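Local coordinates for protein L-Ribose isomerase (Acinetobacter, PDB 4Q0P) that probably catalyses the reversible, metal-dependent isomerisation of the aldose L-ribose to the ketose L-ribulose, at residues A[74-79]-A[104-109]; A[125-130]-A[212-217]; A[17-22]-A[45-50]. All blocks are in the same frame, centred on the assembly; numbering follows the deposited sequence.

Interaction 1 of 3, residues A[74-79]-A[104-109]. With 0MK (beta-L-ribopyranose), chain C.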
loop_
_atom_site.group_PDB
_atom_site.type_symbol
_atom_site.label_atom_id
_atom_site.label_comp_id
_atom_site.label_asym_id
_atom_site.label_seq_id
_atom_site.Cartn_x
_atom_site.Cartn_y
_atom_site.Cartn_z
ATOM N N MET A 74 -11.660 21.293 2.046
ATOM C CA MET A 74 -11.139 19.947 2.215
ATOM C C MET A 74 -12.161 18.917 1.782
ATOM O O MET A 74 -13.318 19.239 1.508
ATOM C CB MET A 74 -10.800 19.694 3.681
ATOM C CG MET A 74 -12.030 19.458 4.546
ATOM S SD MET A 74 -11.631 19.461 6.298
ATOM C CE MET A 74 -10.638 17.977 6.409
ATOM N N ILE A 75 -11.718 17.667 1.738
ATOM C CA ILE A 75 -12.578 16.563 1.368
ATOM C C ILE A 75 -12.580 15.596 2.537
ATOM O O ILE A 75 -11.544 15.378 3.173
ATOM C CB ILE A 75 -12.056 15.835 0.107
ATOM C CG1 ILE A 75 -12.301 16.703 -1.127
ATOM C CG2 ILE A 75 -12.741 14.481 -0.042
ATOM C CD1 ILE A 75 -11.756 16.117 -2.393
ATOM N N ILE A 76 -13.753 15.053 2.837
ATOM C CA ILE A 76 -13.886 14.095 3.916
ATOM C C ILE A 76 -14.727 12.908 3.458
ATOM O O ILE A 76 -15.833 13.084 2.943
ATOM C CB ILE A 76 -14.562 14.716 5.157
ATOM C CG1 ILE A 76 -13.673 15.825 5.736
ATOM C CG2 ILE A 76 -14.834 13.632 6.195
ATOM C CD1 ILE A 76 -14.218 16.469 7.007
ATOM N N PHE A 77 -14.185 11.704 3.635
ATOM C CA PHE A 77 -14.885 10.475 3.290
ATOM C C PHE A 77 -15.062 9.750 4.610
ATOM O O PHE A 77 -14.101 9.241 5.176
ATOM C CB PHE A 77 -14.054 9.622 2.334
ATOM C CG PHE A 77 -13.911 10.215 0.967
ATOM C CD1 PHE A 77 -15.038 10.530 0.215
ATOM C CD2 PHE A 77 -12.650 10.443 0.421
ATOM C CE1 PHE A 77 -14.912 11.063 -1.069
ATOM C CE2 PHE A 77 -12.508 10.975 -0.866
ATOM C CZ PHE A 77 -13.642 11.285 -1.609
ATOM N N GLU A 78 -16.295 9.728 5.096
ATOM C CA GLU A 78 -16.626 9.115 6.371
ATOM C C GLU A 78 -17.086 7.670 6.221
ATOM O O GLU A 78 -18.122 7.406 5.609
ATOM C CB GLU A 78 -17.712 9.959 7.043
ATOM C CG GLU A 78 -18.251 9.435 8.344
ATOM C CD GLU A 78 -19.377 10.312 8.867
ATOM O OE1 GLU A 78 -19.087 11.446 9.306
ATOM O OE2 GLU A 78 -20.550 9.871 8.823
ATOM N N SER A 79 -16.312 6.744 6.790
ATOM C CA SER A 79 -16.627 5.321 6.711
ATOM C C SER A 79 -17.449 4.860 7.901
ATOM O O SER A 79 -18.129 3.835 7.833
ATOM C CB SER A 79 -15.342 4.481 6.637
ATOM O OG SER A 79 -14.618 4.523 7.857
ATOM N N LYS A 104 -12.935 8.513 9.525
ATOM C CA LYS A 104 -13.015 9.183 8.236
ATOM C C LYS A 104 -11.635 9.448 7.679
ATOM O O LYS A 104 -10.646 9.493 8.419
ATOM C CB LYS A 104 -13.751 10.514 8.366
ATOM C CG LYS A 104 -12.939 11.613 9.066
ATOM C CD LYS A 104 -13.663 12.142 10.309
ATOM C CE LYS A 104 -13.732 11.093 11.412
ATOM N NZ LYS A 104 -14.327 11.644 12.673
ATOM N N LEU A 105 -11.580 9.621 6.364
ATOM C CA LEU A 105 -10.341 9.922 5.679
ATOM C C LEU A 105 -10.513 11.372 5.245
ATOM O O LEU A 105 -11.551 11.724 4.694
ATOM C CB LEU A 105 -10.183 9.033 4.441
ATOM C CG LEU A 105 -8.761 9.062 3.880
ATOM C CD1 LEU A 105 -7.842 8.364 4.902
ATOM C CD2 LEU A 105 -8.689 8.358 2.519
ATOM N N MET A 106 -9.516 12.213 5.501
ATOM C CA MET A 106 -9.610 13.621 5.124
ATOM C C MET A 106 -8.486 13.961 4.159
ATOM O O MET A 106 -7.341 13.564 4.361
ATOM C CB MET A 106 -9.542 14.515 6.375
ATOM C CG MET A 106 -10.641 14.217 7.395
ATOM S SD MET A 106 -10.621 15.261 8.891
ATOM C CE MET A 106 -8.946 14.982 9.458
ATOM N N ILE A 107 -8.818 14.688 3.098
ATOM C CA ILE A 107 -7.815 15.052 2.110
ATOM C C ILE A 107 -7.732 16.566 1.960
ATOM O O ILE A 107 -8.722 17.227 1.644
ATOM C CB ILE A 107 -8.119 14.374 0.747
ATOM C CG1 ILE A 107 -8.245 12.859 0.956
ATOM C CG2 ILE A 107 -7.012 14.674 -0.252
ATOM C CD1 ILE A 107 -8.468 12.058 -0.310
ATOM N N VAL A 108 -6.537 17.095 2.209
ATOM C CA VAL A 108 -6.270 18.521 2.133
ATOM C C VAL A 108 -5.158 18.804 1.130
ATOM O O VAL A 108 -4.053 18.282 1.245
ATOM C CB VAL A 108 -5.857 19.072 3.527
ATOM C CG1 VAL A 108 -5.543 20.557 3.438
ATOM C CG2 VAL A 108 -6.981 18.831 4.526
ATOM N N HIS A 109 -5.443 19.640 0.140
ATOM C CA HIS A 109 -4.432 19.940 -0.851
ATOM C C HIS A 109 -3.422 20.960 -0.352
ATOM O O HIS A 109 -3.654 21.635 0.651
ATOM C CB HIS A 109 -5.094 20.366 -2.166
ATOM C CG HIS A 109 -5.596 19.207 -2.971
ATOM N ND1 HIS A 109 -6.661 18.426 -2.569
ATOM C CD2 HIS A 109 -5.141 18.655 -4.123
ATOM C CE1 HIS A 109 -6.838 17.445 -3.435
ATOM N NE2 HIS A 109 -5.929 17.561 -4.388
HETATM C C1 0MK C . -12.556 17.135 12.114
HETATM C C2 0MK C . -13.528 16.071 11.611
HETATM C C3 0MK C . -14.531 16.672 10.617
HETATM C C4 0MK C . -15.170 17.975 11.133
HETATM C C5 0MK C . -14.124 18.936 11.709
HETATM O O1 0MK C . -11.777 17.610 11.029
HETATM O O2 0MK C . -14.215 15.489 12.710
HETATM O O3 0MK C . -15.550 15.719 10.349
HETATM O O4 0MK C . -16.154 17.683 12.113
HETATM O O5 0MK C . -13.288 18.250 12.666
#
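Met106 turns its CG opposite its own carbonyl carbon (chi1 -58°), and Ile76 places CG1 in the same way; with both chains on one face, the two side chains run side by side, with Ile76 CG1 3.8 Å from Met106 CG. Met74, bent at chi3 (-67°), swings its terminal methyl across the root of Met106 and brings Met74 CE to 3.6 Å from Met106 CB. Lys104 is kinked at chi2 and chi3; its CG lies along Ile76 CG2 at 4.0 Å, while NZ is carried off to a salt bridge with Glu215 of the next strand.

These side chains sit on an antiparallel ladder of strands 73-82 and 101-108, part of a mainly antiparallel architecture consistent with the cupin-type barrel known for L-ribose isomerase. Ile75 with Ile107 and Phe77 with Leu105 are the hydrogen-bonded pairs, and Phe77 N reaches Leu105 O at 2.8 Å in an almost straight bond (174°). Ile76 with Met106, between them, and Glu78 with Lys104, beyond Phe77, are the non-hydrogen-bonded pairs.

The face bearing Ile76 and Met106 is turned to the bound beta-L-ribopyranose: Ile76 CD1 rests 3.6 Å from sugar C3, and Met106 SD lies 3.4 Å from sugar O1. On the opposite face the Phe77 ring takes Ile75 CG2 over one side, near its rim, and meets Ile107 CD1 at its edge, 4.2 Å from Phe77 CE2. Helix 19-35 packs on this apolar face, with Ala29 against Ile75 and Ile107 and Ala30 against Phe77.

Interaction 2 of 3, residues A[125-130]-A[212-217]. With 0MK (beta-L-ribopyranose), chain C.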
loop_
_atom_site.group_PDB
_atom_site.type_symbol
_atom_site.label_atom_id
_atom_site.label_comp_id
_atom_site.label_asym_id
_atom_site.label_seq_id
_atom_site.Cartn_x
_atom_site.Cartn_y
_atom_site.Cartn_z
ATOM N N SER A 125 -8.422 12.052 16.909
ATOM C CA SER A 125 -7.071 11.508 16.887
ATOM C C SER A 125 -6.674 11.490 15.416
ATOM O O SER A 125 -7.521 11.264 14.552
ATOM C CB SER A 125 -7.031 10.089 17.463
ATOM O OG SER A 125 -7.635 9.149 16.588
ATOM N N TYR A 126 -5.395 11.740 15.136
ATOM C CA TYR A 126 -4.914 11.763 13.760
ATOM C C TYR A 126 -3.840 10.739 13.461
ATOM O O TYR A 126 -2.957 10.471 14.284
ATOM C CB TYR A 126 -4.341 13.139 13.391
ATOM C CG TYR A 126 -5.176 14.311 13.836
ATOM C CD1 TYR A 126 -6.534 14.383 13.537
ATOM C CD2 TYR A 126 -4.608 15.346 14.575
ATOM C CE1 TYR A 126 -7.310 15.458 13.971
ATOM C CE2 TYR A 126 -5.369 16.425 15.012
ATOM C CZ TYR A 126 -6.716 16.475 14.713
ATOM O OH TYR A 126 -7.472 17.523 15.179
ATOM N N GLU A 127 -3.926 10.191 12.257
ATOM C CA GLU A 127 -2.963 9.229 11.738
ATOM C C GLU A 127 -2.690 9.682 10.308
ATOM O O GLU A 127 -3.563 9.570 9.445
ATOM C CB GLU A 127 -3.552 7.819 11.720
ATOM C CG GLU A 127 -2.604 6.763 11.160
ATOM C CD GLU A 127 -3.299 5.443 10.885
ATOM O OE1 GLU A 127 -4.096 5.012 11.735
ATOM O OE2 GLU A 127 -3.041 4.835 9.825
ATOM N N VAL A 128 -1.502 10.214 10.046
ATOM C CA VAL A 128 -1.203 10.661 8.692
ATOM C C VAL A 128 -0.927 9.445 7.822
ATOM O O VAL A 128 -0.175 8.546 8.212
ATOM C CB VAL A 128 0.013 11.625 8.657
ATOM C CG1 VAL A 128 0.400 11.949 7.205
ATOM C CG2 VAL A 128 -0.336 12.914 9.396
ATOM N N VAL A 129 -1.549 9.407 6.648
ATOM C CA VAL A 129 -1.355 8.281 5.737
ATOM C C VAL A 129 -0.426 8.673 4.601
ATOM O O VAL A 129 0.430 7.888 4.184
ATOM C CB VAL A 129 -2.693 7.812 5.140
ATOM C CG1 VAL A 129 -2.479 6.553 4.293
ATOM C CG2 VAL A 129 -3.681 7.561 6.251
ATOM N N LEU A 130 -0.601 9.894 4.106
ATOM C CA LEU A 130 0.214 10.412 3.016
ATOM C C LEU A 130 0.444 11.899 3.244
ATOM O O LEU A 130 -0.453 12.605 3.728
ATOM C CB LEU A 130 -0.497 10.211 1.672
ATOM C CG LEU A 130 0.312 10.577 0.427
ATOM C CD1 LEU A 130 1.357 9.499 0.197
ATOM C CD2 LEU A 130 -0.605 10.712 -0.788
ATOM N N VAL A 212 -3.178 13.314 3.358
ATOM C CA VAL A 212 -4.253 12.342 3.552
ATOM C C VAL A 212 -4.152 11.858 4.995
ATOM O O VAL A 212 -3.159 11.240 5.395
ATOM C CB VAL A 212 -4.153 11.135 2.582
ATOM C CG1 VAL A 212 -5.345 10.198 2.797
ATOM C CG2 VAL A 212 -4.139 11.618 1.137
ATOM N N VAL A 213 -5.187 12.146 5.775
ATOM C CA VAL A 213 -5.201 11.779 7.185
ATOM C C VAL A 213 -6.412 10.966 7.616
ATOM O O VAL A 213 -7.540 11.254 7.230
ATOM C CB VAL A 213 -5.148 13.052 8.075
ATOM C CG1 VAL A 213 -5.227 12.674 9.556
ATOM C CG2 VAL A 213 -3.869 13.819 7.800
ATOM N N ARG A 214 -6.170 9.946 8.425
ATOM C CA ARG A 214 -7.256 9.142 8.939
ATOM C C ARG A 214 -7.610 9.682 10.321
ATOM O O ARG A 214 -6.760 9.764 11.208
ATOM C CB ARG A 214 -6.854 7.670 9.073
ATOM C CG ARG A 214 -7.975 6.825 9.689
ATOM C CD ARG A 214 -7.538 5.406 10.029
ATOM N NE ARG A 214 -7.201 4.608 8.853
ATOM C CZ ARG A 214 -7.962 3.633 8.358
ATOM N NH1 ARG A 214 -7.565 2.962 7.287
ATOM N NH2 ARG A 214 -9.117 3.332 8.932
ATOM N N GLU A 215 -8.863 10.065 10.507
ATOM C CA GLU A 215 -9.277 10.558 11.802
ATOM C C GLU A 215 -10.179 9.553 12.489
ATOM O O GLU A 215 -11.129 9.038 11.895
ATOM C CB GLU A 215 -10.024 11.881 11.681
ATOM C CG GLU A 215 -10.599 12.349 13.018
ATOM C CD GLU A 215 -11.373 13.637 12.899
ATOM O OE1 GLU A 215 -10.754 14.664 12.551
ATOM O OE2 GLU A 215 -12.599 13.625 13.147
ATOM N N VAL A 216 -9.852 9.261 13.740
ATOM C CA VAL A 216 -10.642 8.357 14.555
ATOM C C VAL A 216 -11.050 9.230 15.736
ATOM O O VAL A 216 -10.203 9.671 16.522
ATOM C CB VAL A 216 -9.818 7.134 15.029
ATOM C CG1 VAL A 216 -10.595 6.361 16.058
ATOM C CG2 VAL A 216 -9.501 6.213 13.834
ATOM N N SER A 217 -12.345 9.507 15.838
ATOM C CA SER A 217 -12.851 10.361 16.903
ATOM C C SER A 217 -14.166 9.832 17.445
ATOM O O SER A 217 -14.676 8.812 16.984
ATOM C CB SER A 217 -13.081 11.774 16.361
ATOM O OG SER A 217 -14.249 11.805 15.559
HETATM C C1 0MK C . -12.556 17.135 12.114
HETATM C C2 0MK C . -13.528 16.071 11.611
HETATM C C3 0MK C . -14.531 16.672 10.617
HETATM C C4 0MK C . -15.170 17.975 11.133
HETATM C C5 0MK C . -14.124 18.936 11.709
HETATM O O1 0MK C . -11.777 17.610 11.029
HETATM O O2 0MK C . -14.215 15.489 12.710
HETATM O O3 0MK C . -15.550 15.719 10.349
HETATM O O4 0MK C . -16.154 17.683 12.113
HETATM O O5 0MK C . -13.288 18.250 12.666
HETATM O O HOH W 1 -6.243 8.404 13.920
#
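Glu127 and Arg214 bond through their backbones in both directions, Arg214 N giving to Glu127 O at 2.8 Å. Further along, the antiparallel ladder slips by one residue in a classic beta bulge: Val212 O accepts from Val129 N at 2.7 Å and from Leu130 N at 3.2 Å. At the other end Ser125 OG, held between its own N and carbonyl carbon (chi1 72°), donates to Val216 O at 2.6 Å, in the carbonyl plane on a lone pair, and a water links this hydroxyl to Arg214 O.

The apolar contacts are made largely by valines and a leucine. Val128 CG2 meets Val213 CG2 at 4.0 Å, backed by Met133, and Leu130 CB lies against Val212 CB.

Among the charged side chains, Glu127 and Arg214 run side by side without an N-H aimed at the carboxylate; Glu127 is paired with Lys190 and also bridges to Arg214 of a second subunit, and Arg214 to Glu127 of that subunit. Glu215 OE1 stands in plane at the edge of the Tyr126 ring, while Glu215 OE2 accepts from sugar O2 at 2.5 Å. The strand pair thus turns Glu215 to the ribopyranose on one face and commits Glu127 and Arg214 to subunit assembly on the other.

Interaction 3 of 3, residues A[17-22]-A[45-50]. With Z6J (alpha-L-ribofuranose), chain D; Z6J (alpha-L-ribofuranose), chain E.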
loop_
_atom_site.group_PDB
_atom_site.type_symbol
_atom_site.label_atom_id
_atom_site.label_comp_id
_atom_site.label_asym_id
_atom_site.label_seq_id
_atom_site.Cartn_x
_atom_site.Cartn_y
_atom_site.Cartn_z
ATOM N N ILE A 17 -18.657 26.268 -7.294
ATOM C CA ILE A 17 -17.734 25.379 -7.969
ATOM C C ILE A 17 -18.526 24.635 -9.041
ATOM O O ILE A 17 -19.629 24.152 -8.786
ATOM C CB ILE A 17 -17.120 24.385 -6.957
ATOM C CG1 ILE A 17 -16.177 23.418 -7.664
ATOM C CG2 ILE A 17 -18.218 23.638 -6.240
ATOM C CD1 ILE A 17 -15.539 22.424 -6.728
ATOM N N THR A 18 -17.978 24.554 -10.247
ATOM C CA THR A 18 -18.679 23.867 -11.325
ATOM C C THR A 18 -18.710 22.362 -11.090
ATOM O O THR A 18 -17.875 21.815 -10.362
ATOM C CB THR A 18 -18.018 24.135 -12.678
ATOM O OG1 THR A 18 -16.733 23.503 -12.717
ATOM C CG2 THR A 18 -17.851 25.631 -12.892
ATOM N N ARG A 19 -19.685 21.702 -11.703
ATOM C CA ARG A 19 -19.837 20.260 -11.573
ATOM C C ARG A 19 -18.549 19.533 -11.955
ATOM O O ARG A 19 -18.163 18.569 -11.299
ATOM C CB ARG A 19 -21.005 19.772 -12.445
ATOM C CG ARG A 19 -21.072 18.260 -12.644
ATOM C CD ARG A 19 -21.048 17.507 -11.326
ATOM N NE ARG A 19 -22.174 17.845 -10.466
ATOM C CZ ARG A 19 -22.347 17.361 -9.240
ATOM N NH1 ARG A 19 -23.405 17.721 -8.527
ATOM N NH2 ARG A 19 -21.461 16.518 -8.725
ATOM N N ARG A 20 -17.882 20.001 -13.002
ATOM C CA ARG A 20 -16.642 19.378 -13.441
ATOM C C ARG A 20 -15.534 19.598 -12.417
ATOM O O ARG A 20 -14.759 18.687 -12.121
ATOM C CB ARG A 20 -16.201 19.938 -14.794
ATOM C CG ARG A 20 -14.850 19.412 -15.254
ATOM C CD ARG A 20 -14.457 19.969 -16.610
ATOM N NE ARG A 20 -13.058 19.699 -16.914
ATOM C CZ ARG A 20 -12.468 20.032 -18.056
ATOM N NH1 ARG A 20 -13.160 20.647 -19.008
ATOM N NH2 ARG A 20 -11.185 19.757 -18.248
ATOM N N GLU A 21 -15.450 20.809 -11.878
ATOM C CA GLU A 21 -14.425 21.090 -10.880
ATOM C C GLU A 21 -14.641 20.221 -9.646
ATOM O O GLU A 21 -13.688 19.673 -9.097
ATOM C CB GLU A 21 -14.441 22.569 -10.479
ATOM C CG GLU A 21 -13.871 23.507 -11.530
ATOM C CD GLU A 21 -13.902 24.959 -11.087
ATOM O OE1 GLU A 21 -14.936 25.381 -10.538
ATOM O OE2 GLU A 21 -12.903 25.678 -11.292
ATOM N N TYR A 22 -15.897 20.085 -9.226
ATOM C CA TYR A 22 -16.228 19.291 -8.050
ATOM C C TYR A 22 -15.916 17.809 -8.238
ATOM O O TYR A 22 -15.264 17.194 -7.393
ATOM C CB TYR A 22 -17.710 19.439 -7.692
ATOM C CG TYR A 22 -18.073 18.743 -6.396
ATOM C CD1 TYR A 22 -17.892 19.381 -5.165
ATOM C CD2 TYR A 22 -18.530 17.424 -6.395
ATOM C CE1 TYR A 22 -18.157 18.720 -3.963
ATOM C CE2 TYR A 22 -18.792 16.751 -5.196
ATOM C CZ TYR A 22 -18.602 17.407 -3.987
ATOM O OH TYR A 22 -18.846 16.748 -2.802
ATOM N N VAL A 45 -18.893 8.741 -1.757
ATOM C CA VAL A 45 -18.452 9.660 -2.792
ATOM C C VAL A 45 -19.722 10.365 -3.257
ATOM O O VAL A 45 -20.444 9.868 -4.120
ATOM C CB VAL A 45 -17.793 8.895 -3.959
ATOM C CG1 VAL A 45 -17.163 9.870 -4.943
ATOM C CG2 VAL A 45 -16.739 7.934 -3.409
ATOM N N ASN A 46 -19.996 11.519 -2.655
ATOM C CA ASN A 46 -21.199 12.292 -2.961
ATOM C C ASN A 46 -20.932 13.796 -3.062
ATOM O O ASN A 46 -19.781 14.235 -3.059
ATOM C CB ASN A 46 -22.234 12.037 -1.873
ATOM C CG ASN A 46 -21.655 12.218 -0.486
ATOM O OD1 ASN A 46 -21.061 13.251 -0.188
ATOM N ND2 ASN A 46 -21.812 11.215 0.361
ATOM N N ASP A 47 -22.003 14.582 -3.143
ATOM C CA ASP A 47 -21.878 16.032 -3.254
ATOM C C ASP A 47 -21.658 16.733 -1.916
ATOM O O ASP A 47 -21.675 17.961 -1.847
ATOM C CB ASP A 47 -23.107 16.629 -3.945
ATOM C CG ASP A 47 -23.167 16.290 -5.426
ATOM O OD1 ASP A 47 -22.100 16.051 -6.029
ATOM O OD2 ASP A 47 -24.280 16.284 -5.994
ATOM N N SER A 48 -21.456 15.953 -0.856
ATOM C CA SER A 48 -21.203 16.507 0.474
ATOM C C SER A 48 -19.758 16.272 0.906
ATOM O O SER A 48 -19.292 16.855 1.888
ATOM C CB SER A 48 -22.136 15.876 1.505
ATOM O OG SER A 48 -23.447 16.386 1.375
ATOM N N ALA A 49 -19.050 15.420 0.167
ATOM C CA ALA A 49 -17.663 15.098 0.488
ATOM C C ALA A 49 -16.723 16.291 0.371
ATOM O O ALA A 49 -15.869 16.499 1.230
ATOM C CB ALA A 49 -17.171 13.952 -0.405
ATOM N N GLY A 50 -16.878 17.066 -0.697
ATOM C CA GLY A 50 -16.029 18.226 -0.900
ATOM C C GLY A 50 -16.593 19.436 -0.180
ATOM O O GLY A 50 -17.662 19.929 -0.531
HETATM O O5 Z6J D . -19.268 8.719 -7.451
HETATM C C5 Z6J D . -20.503 9.255 -7.000
HETATM C C4 Z6J D . -20.769 10.617 -7.611
HETATM O O4 Z6J D . -19.506 11.300 -7.703
HETATM C C3 Z6J D . -21.695 11.470 -6.747
HETATM O O3 Z6J D . -22.911 11.709 -7.440
HETATM C C2 Z6J D . -20.963 12.792 -6.527
HETATM O O2 Z6J D . -21.568 13.804 -7.314
HETATM C C1 Z6J D . -19.530 12.557 -7.005
HETATM O O1 Z6J D . -19.158 13.579 -7.918
HETATM O O5 Z6J E . -17.469 13.698 -13.449
HETATM C C5 Z6J E . -16.856 14.826 -14.063
HETATM C C4 Z6J E . -17.837 15.572 -14.949
HETATM O O4 Z6J E . -18.836 14.623 -15.354
HETATM C C3 Z6J E . -17.176 16.105 -16.223
HETATM O O3 Z6J E . -17.506 17.475 -16.406
HETATM C C2 Z6J E . -17.753 15.274 -17.376
HETATM O O2 Z6J E . -18.525 16.103 -18.229
HETATM C C1 Z6J E . -18.653 14.229 -16.722
HETATM O O1 Z6J E . -19.926 14.225 -17.354
#
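Tyr22 reaches from the first turn of helix 19-35 into the curve of 45-50 and anchors it by its hydroxyl. Its CG lies opposite the backbone N (chi1 -174°), carrying the ring edge to the loop. Tyr22 OH donates to Asn46 O at 2.7 Å, in the carbonyl plane on a lone pair, and accepts from Gly50 N at 2.9 Å in a nearly straight bond (169°). Two bonds thus grip one oxygen and tie both ends of the bend to the same point. The packing here is close: the ring edge presents Tyr22 CE1 to Gly50 CA at 3.8 Å, and Ile259 also packs against the Tyr22 side chain.

Toward the partly exposed side the contact becomes ionic and thinner. Arg19, bent at chi2 and chi3, meets Asp47 end-on in a two-pronged salt bridge, with Arg19 NH2 2.8 Å from Asp47 OD1 and Arg19 NH1 3.0 Å from Asp47 OD2. Both oxygens lie near the guanidinium plane, yet the carboxylate is twisted 44° against it, and OD2 is approached from above its own plane. Arg19 NH2 has a second anionic partner in Asp23. An alpha-L-ribofuranose molecule joins this polar cluster: its O2 donates to Asp47 OD1 at 2.6 Å and receives only a weak bond from Arg19 NH2.

Each segment also carries a local motif. Asn46 OD1 accepts from Ser48 N in an Asx turn, and Thr18 and Glu21 form a capping box, Glu21 N giving to Thr18 OG1 at 3.1 Å and Thr18 N giving to Glu21 OE1 in return, the classic arrangement at the N-terminus of a helix.

In the fold
Interactions 1 and 2 are buried and belong to one sheet: strands 101-108 and 211-217 are neighbours in it, probably joined by a hydrogen bond from Met106 N to Val213 O, and both contacts touch the same ribopyranose. Interaction 1 is largely apolar, whereas interaction 2 carries more charge, with Glu215 at the sugar and Glu127 and Arg214 at the second subunit. Interaction 3 lies farther out and is only partly buried; it relies on a tyrosine hydroxyl and a salt bridge instead of a strand ladder. Ala49 connects it to interaction 1, probably by accepting from Ile76 N, and by packing on Phe77, while about 12 Å separates its nearest atoms from interaction 2.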